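Local atomic coordinates of GTPase-activating protein skywalker (Drosophila melanogaster, PDB entry 5HJQ), a protein that acts as a GTPase-activating protein for Rab35, binds phosphoinositides through its TBC domain, and regulates the recycling and turnover of synaptic vesicle proteins. Residues A[134-148]-A[175-187]. Numbering follows the deposited sequence.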
loop_
_atom_site.group_PDB
_atom_site.type_symbol
_atom_site.label_atom_id
_atom_site.label_comp_id
_atom_site.label_asym_id
_atom_site.label_seq_id
_atom_site.Cartn_x
_atom_site.Cartn_y
_atom_site.Cartn_z
ATOM N N PHE A 134 8.479 24.294 4.188
ATOM C CA PHE A 134 9.700 23.488 4.229
ATOM C C PHE A 134 9.950 22.706 2.943
ATOM O O PHE A 134 11.091 22.592 2.494
ATOM C CB PHE A 134 9.645 22.523 5.415
ATOM C CG PHE A 134 10.932 21.799 5.669
ATOM C CD1 PHE A 134 12.034 22.474 6.165
ATOM C CD2 PHE A 134 11.040 20.440 5.424
ATOM C CE1 PHE A 134 13.223 21.811 6.403
ATOM C CE2 PHE A 134 12.224 19.769 5.662
ATOM C CZ PHE A 134 13.318 20.455 6.151
ATOM N N TYR A 135 8.881 22.178 2.352
ATOM C CA TYR A 135 8.989 21.404 1.120
ATOM C C TYR A 135 9.687 22.175 0.005
ATOM O O TYR A 135 10.645 21.691 -0.592
ATOM C CB TYR A 135 7.607 20.963 0.637
ATOM C CG TYR A 135 7.655 20.175 -0.653
ATOM C CD1 TYR A 135 8.342 18.970 -0.724
ATOM C CD2 TYR A 135 7.025 20.639 -1.802
ATOM C CE1 TYR A 135 8.398 18.243 -1.899
ATOM C CE2 TYR A 135 7.074 19.915 -2.986
ATOM C CZ TYR A 135 7.764 18.715 -3.025
ATOM O OH TYR A 135 7.827 17.985 -4.191
ATOM N N TRP A 136 9.202 23.380 -0.266
ATOM C CA TRP A 136 9.704 24.169 -1.383
ATOM C C TRP A 136 11.139 24.631 -1.168
ATOM O O TRP A 136 11.880 24.843 -2.127
ATOM C CB TRP A 136 8.778 25.357 -1.631
ATOM C CG TRP A 136 7.409 24.890 -1.983
ATOM C CD1 TRP A 136 6.284 24.987 -1.218
ATOM C CD2 TRP A 136 7.028 24.199 -3.176
ATOM N NE1 TRP A 136 5.218 24.416 -1.874
ATOM C CE2 TRP A 136 5.651 23.925 -3.077
ATOM C CE3 TRP A 136 7.718 23.794 -4.323
ATOM C CZ2 TRP A 136 4.950 23.266 -4.084
ATOM C CZ3 TRP A 136 7.021 23.142 -5.321
ATOM C CH2 TRP A 136 5.650 22.886 -5.196
ATOM N N GLU A 137 11.534 24.774 0.092
ATOM C CA GLU A 137 12.935 25.003 0.412
ATOM C C GLU A 137 13.771 23.831 -0.091
ATOM O O GLU A 137 14.786 24.018 -0.763
ATOM C CB GLU A 137 13.130 25.187 1.914
ATOM C CG GLU A 137 14.561 25.507 2.304
ATOM C CD GLU A 137 15.064 26.782 1.653
ATOM O OE1 GLU A 137 14.319 27.789 1.656
ATOM O OE2 GLU A 137 16.198 26.772 1.126
ATOM N N MET A 138 13.327 22.621 0.240
ATOM C CA MET A 138 13.978 21.399 -0.220
ATOM C C MET A 138 13.986 21.319 -1.743
ATOM O O MET A 138 15.005 20.987 -2.349
ATOM C CB MET A 138 13.280 20.168 0.360
ATOM C CG MET A 138 13.261 20.096 1.880
ATOM S SD MET A 138 14.885 19.775 2.593
ATOM C CE MET A 138 15.371 21.432 3.068
ATOM N N VAL A 139 12.840 21.621 -2.348
ATOM C CA VAL A 139 12.707 21.645 -3.802
ATOM C C VAL A 139 13.754 22.550 -4.432
ATOM O O VAL A 139 14.365 22.206 -5.445
ATOM C CB VAL A 139 11.303 22.121 -4.231
ATOM C CG1 VAL A 139 11.233 22.313 -5.743
ATOM C CG2 VAL A 139 10.245 21.136 -3.764
ATOM N N HIS A 140 13.964 23.707 -3.815
ATOM C CA HIS A 140 14.921 24.677 -4.321
ATOM C C HIS A 140 16.345 24.147 -4.209
ATOM O O HIS A 140 17.091 24.145 -5.185
ATOM C CB HIS A 140 14.791 26.003 -3.571
ATOM C CG HIS A 140 14.923 27.208 -4.448
ATOM N ND1 HIS A 140 13.888 27.675 -5.232
ATOM C CD2 HIS A 140 15.967 28.041 -4.671
ATOM C CE1 HIS A 140 14.288 28.743 -5.895
ATOM N NE2 HIS A 140 15.545 28.989 -5.572
ATOM N N GLN A 141 16.713 23.695 -3.013
ATOM C CA GLN A 141 18.066 23.209 -2.751
ATOM C C GLN A 141 18.483 22.091 -3.706
ATOM O O GLN A 141 19.648 22.003 -4.099
ATOM C CB GLN A 141 18.187 22.728 -1.304
ATOM C CG GLN A 141 17.957 23.816 -0.264
ATOM C CD GLN A 141 18.292 23.358 1.143
ATOM O OE1 GLN A 141 18.792 22.251 1.346
ATOM N NE2 GLN A 141 18.014 24.209 2.125
ATOM N N VAL A 142 17.530 21.247 -4.088
ATOM C CA VAL A 142 17.818 20.143 -4.996
ATOM C C VAL A 142 17.882 20.601 -6.449
ATOM O O VAL A 142 18.878 20.375 -7.137
ATOM C CB VAL A 142 16.767 19.018 -4.880
ATOM C CG1 VAL A 142 17.045 17.926 -5.906
ATOM C CG2 VAL A 142 16.758 18.438 -3.476
ATOM N N PHE A 143 16.817 21.249 -6.909
ATOM C CA PHE A 143 16.669 21.540 -8.330
ATOM C C PHE A 143 17.085 22.959 -8.714
ATOM O O PHE A 143 17.285 23.252 -9.893
ATOM C CB PHE A 143 15.223 21.284 -8.759
ATOM C CG PHE A 143 14.817 19.840 -8.668
ATOM C CD1 PHE A 143 15.100 18.962 -9.702
ATOM C CD2 PHE A 143 14.162 19.358 -7.546
ATOM C CE1 PHE A 143 14.734 17.631 -9.621
ATOM C CE2 PHE A 143 13.792 18.028 -7.461
ATOM C CZ PHE A 143 14.081 17.163 -8.498
ATOM N N GLY A 144 17.214 23.838 -7.726
ATOM C CA GLY A 144 17.641 25.203 -7.985
ATOM C C GLY A 144 16.512 26.102 -8.448
ATOM O O GLY A 144 16.730 27.269 -8.778
ATOM N N THR A 145 15.298 25.561 -8.466
ATOM C CA THR A 145 14.140 26.301 -8.951
ATOM C C THR A 145 12.828 25.687 -8.468
ATOM O O THR A 145 12.766 24.502 -8.142
ATOM C CB THR A 145 14.127 26.362 -10.490
ATOM O OG1 THR A 145 12.908 26.966 -10.936
ATOM C CG2 THR A 145 14.239 24.957 -11.081
ATOM N N THR A 146 11.785 26.508 -8.423
ATOM C CA THR A 146 10.448 26.047 -8.080
ATOM C C THR A 146 9.813 25.385 -9.301
ATOM O O THR A 146 9.008 24.459 -9.184
ATOM C CB THR A 146 9.569 27.220 -7.584
ATOM O OG1 THR A 146 10.067 27.692 -6.325
ATOM C CG2 THR A 146 8.123 26.793 -7.416
ATOM N N GLU A 147 10.216 25.856 -10.476
ATOM C CA GLU A 147 9.626 25.438 -11.742
ATOM C C GLU A 147 9.796 23.946 -12.025
ATOM O O GLU A 147 10.894 23.398 -11.909
ATOM C CB GLU A 147 10.236 26.258 -12.883
ATOM C CG GLU A 147 9.732 25.897 -14.273
ATOM C CD GLU A 147 10.435 26.685 -15.362
ATOM O OE1 GLU A 147 10.877 27.818 -15.083
ATOM O OE2 GLU A 147 10.541 26.176 -16.498
ATOM N N LEU A 148 8.694 23.298 -12.398
ATOM C CA LEU A 148 8.709 21.882 -12.747
ATOM C C LEU A 148 9.372 21.656 -14.102
ATOM O O LEU A 148 9.021 22.298 -15.091
ATOM C CB LEU A 148 7.288 21.313 -12.767
ATOM C CG LEU A 148 7.158 19.798 -12.957
ATOM C CD1 LEU A 148 7.580 19.057 -11.697
ATOM C CD2 LEU A 148 5.737 19.416 -13.360
ATOM N N ALA A 175 5.593 13.601 -13.110
ATOM C CA ALA A 175 6.745 14.477 -12.928
ATOM C C ALA A 175 6.778 15.049 -11.517
ATOM O O ALA A 175 7.847 15.269 -10.947
ATOM C CB ALA A 175 6.725 15.596 -13.952
ATOM N N VAL A 176 5.597 15.288 -10.960
ATOM C CA VAL A 176 5.474 15.781 -9.595
ATOM C C VAL A 176 5.900 14.694 -8.607
ATOM O O VAL A 176 6.631 14.958 -7.648
ATOM C CB VAL A 176 4.033 16.233 -9.292
ATOM C CG1 VAL A 176 3.814 16.355 -7.798
ATOM C CG2 VAL A 176 3.727 17.545 -10.001
ATOM N N ALA A 177 5.433 13.474 -8.853
ATOM C CA ALA A 177 5.829 12.317 -8.056
ATOM C C ALA A 177 7.344 12.171 -8.047
ATOM O O ALA A 177 7.954 11.984 -6.993
ATOM C CB ALA A 177 5.176 11.054 -8.592
ATOM N N ASP A 178 7.943 12.274 -9.230
ATOM C CA ASP A 178 9.392 12.197 -9.375
ATOM C C ASP A 178 10.095 13.258 -8.541
ATOM O O ASP A 178 11.164 13.010 -7.983
ATOM C CB ASP A 178 9.797 12.340 -10.843
ATOM C CG ASP A 178 9.235 11.236 -11.715
ATOM O OD1 ASP A 178 9.005 10.124 -11.192
ATOM O OD2 ASP A 178 9.026 11.478 -12.925
ATOM N N ARG A 179 9.493 14.440 -8.454
ATOM C CA ARG A 179 10.072 15.520 -7.667
ATOM C C ARG A 179 9.977 15.226 -6.174
ATOM O O ARG A 179 10.913 15.498 -5.423
ATOM C CB ARG A 179 9.392 16.856 -7.986
ATOM C CG ARG A 179 9.914 18.013 -7.150
ATOM C CD ARG A 179 9.708 19.352 -7.844
ATOM N NE ARG A 179 8.299 19.720 -7.950
ATOM C CZ ARG A 179 7.862 20.816 -8.558
ATOM N NH1 ARG A 179 8.726 21.651 -9.119
ATOM N NH2 ARG A 179 6.563 21.080 -8.609
ATOM N N ILE A 180 8.847 14.673 -5.747
ATOM C CA ILE A 180 8.640 14.370 -4.335
ATOM C C ILE A 180 9.632 13.324 -3.824
ATOM O O ILE A 180 10.245 13.507 -2.770
ATOM C CB ILE A 180 7.207 13.872 -4.064
ATOM C CG1 ILE A 180 6.189 14.972 -4.364
ATOM C CG2 ILE A 180 7.067 13.426 -2.618
ATOM C CD1 ILE A 180 4.777 14.614 -3.942
ATOM N N VAL A 181 9.793 12.233 -4.568
ATOM C CA VAL A 181 10.687 11.159 -4.143
ATOM C C VAL A 181 12.145 11.618 -4.170
ATOM O O VAL A 181 12.967 11.141 -3.387
ATOM C CB VAL A 181 10.521 9.888 -5.012
ATOM C CG1 VAL A 181 9.109 9.344 -4.890
ATOM C CG2 VAL A 181 10.858 10.173 -6.466
ATOM N N ASN A 182 12.460 12.554 -5.062
ATOM C CA ASN A 182 13.790 13.151 -5.098
ATOM C C ASN A 182 14.050 13.949 -3.832
ATOM O O ASN A 182 15.121 13.850 -3.233
ATOM C CB ASN A 182 13.953 14.049 -6.324
ATOM C CG ASN A 182 14.554 13.315 -7.509
ATOM O OD1 ASN A 182 15.747 13.437 -7.789
ATOM N ND2 ASN A 182 13.730 12.549 -8.212
ATOM N N VAL A 183 13.057 14.738 -3.434
ATOM C CA VAL A 183 13.134 15.526 -2.212
ATOM C C VAL A 183 13.259 14.623 -0.989
ATOM O O VAL A 183 14.093 14.863 -0.113
ATOM C CB VAL A 183 11.899 16.438 -2.053
ATOM C CG1 VAL A 183 11.862 17.048 -0.662
ATOM C CG2 VAL A 183 11.897 17.529 -3.122
ATOM N N LEU A 184 12.428 13.585 -0.936
ATOM C CA LEU A 184 12.464 12.627 0.163
ATOM C C LEU A 184 13.834 11.971 0.272
ATOM O O LEU A 184 14.408 11.908 1.358
ATOM C CB LEU A 184 11.378 11.567 -0.012
ATOM C CG LEU A 184 9.995 12.045 0.435
ATOM C CD1 LEU A 184 8.926 11.007 0.150
ATOM C CD2 LEU A 184 10.015 12.401 1.914
ATOM N N GLY A 185 14.360 11.511 -0.860
ATOM C CA GLY A 185 15.688 10.922 -0.904
ATOM C C GLY A 185 16.758 11.892 -0.440
ATOM O O GLY A 185 17.771 11.491 0.134
ATOM N N TYR A 186 16.524 13.178 -0.680
ATOM C CA TYR A 186 17.464 14.225 -0.295
ATOM C C TYR A 186 17.415 14.530 1.200
ATOM O O TYR A 186 18.449 14.770 1.825
ATOM C CB TYR A 186 17.182 15.498 -1.094
ATOM C CG TYR A 186 17.979 16.706 -0.652
ATOM C CD1 TYR A 186 19.363 16.743 -0.789
ATOM C CD2 TYR A 186 17.341 17.822 -0.117
ATOM C CE1 TYR A 186 20.090 17.857 -0.394
ATOM C CE2 TYR A 186 18.058 18.940 0.277
ATOM C CZ TYR A 186 19.431 18.952 0.137
ATOM O OH TYR A 186 20.153 20.057 0.531
ATOM N N ASP A 187 16.214 14.525 1.771
ATOM C CA ASP A 187 16.036 14.884 3.175
ATOM C C ASP A 187 16.101 13.660 4.089
ATOM O O ASP A 187 16.386 13.780 5.281
ATOM C CB ASP A 187 14.705 15.612 3.375
ATOM C CG ASP A 187 14.644 16.361 4.691
ATOM O OD1 ASP A 187 15.625 17.055 5.029
ATOM O OD2 ASP A 187 13.616 16.252 5.391
#
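In the all-helical TBC domain, helix 134-143 crosses segment 175-187 of helix 171-187 at nearly a right angle (88°), and Arg179 enters as a knob among Tyr135, Trp136, Val139 and Phe143. The aliphatic part of Arg179 packs against the helix: Arg179 CG lies 3.9 Å from Phe143 CE2, and Arg179 CD meets Val139 CG1. A bend at chi3 (68°) then carries the guanidinium toward loop 144-148. There Leu148 CD1 sits over the middle of one face, 3.6 Å from Arg179 CZ, while the Trp136 ring, turned almost perpendicular, puts CZ3 over the opposite face near the rim. At the guanidinium edge NH1 makes a weak, bent hydrogen bond to Thr146 O. The stronger polar hold is the salt bridge from Arg179 NE to Glu210, whose carboxylate also bonds Tyr135 OH, so one acid of helix 210-221 ties both helices together. At the crossing itself Val183 is the apolar centre, with CG1 3.6 Å from Met138 CB and CG2 against Tyr135 CE1 and Val139 CG2. Farther along, Val142 CG2 makes a CH-pi contact over one face of Tyr186, 3.8 Å from the ring centroid, and Met138 SD approaches the same ring obliquely as a Met-aromatic contact. Tyr186 OH donates to Gln141 OE1 (2.7 Å) in the carbonyl plane; Gln141 NE2 donates to Glu137 OE2 over a longer 3.3 Å, and with both ends engaged the amide's rotation is probably fixed. Away from the inositol phosphate pocket, this is a near-perpendicular helix crossing with a knob-into-hole arginine, joining two helices of the Rab-GAP TBC fold.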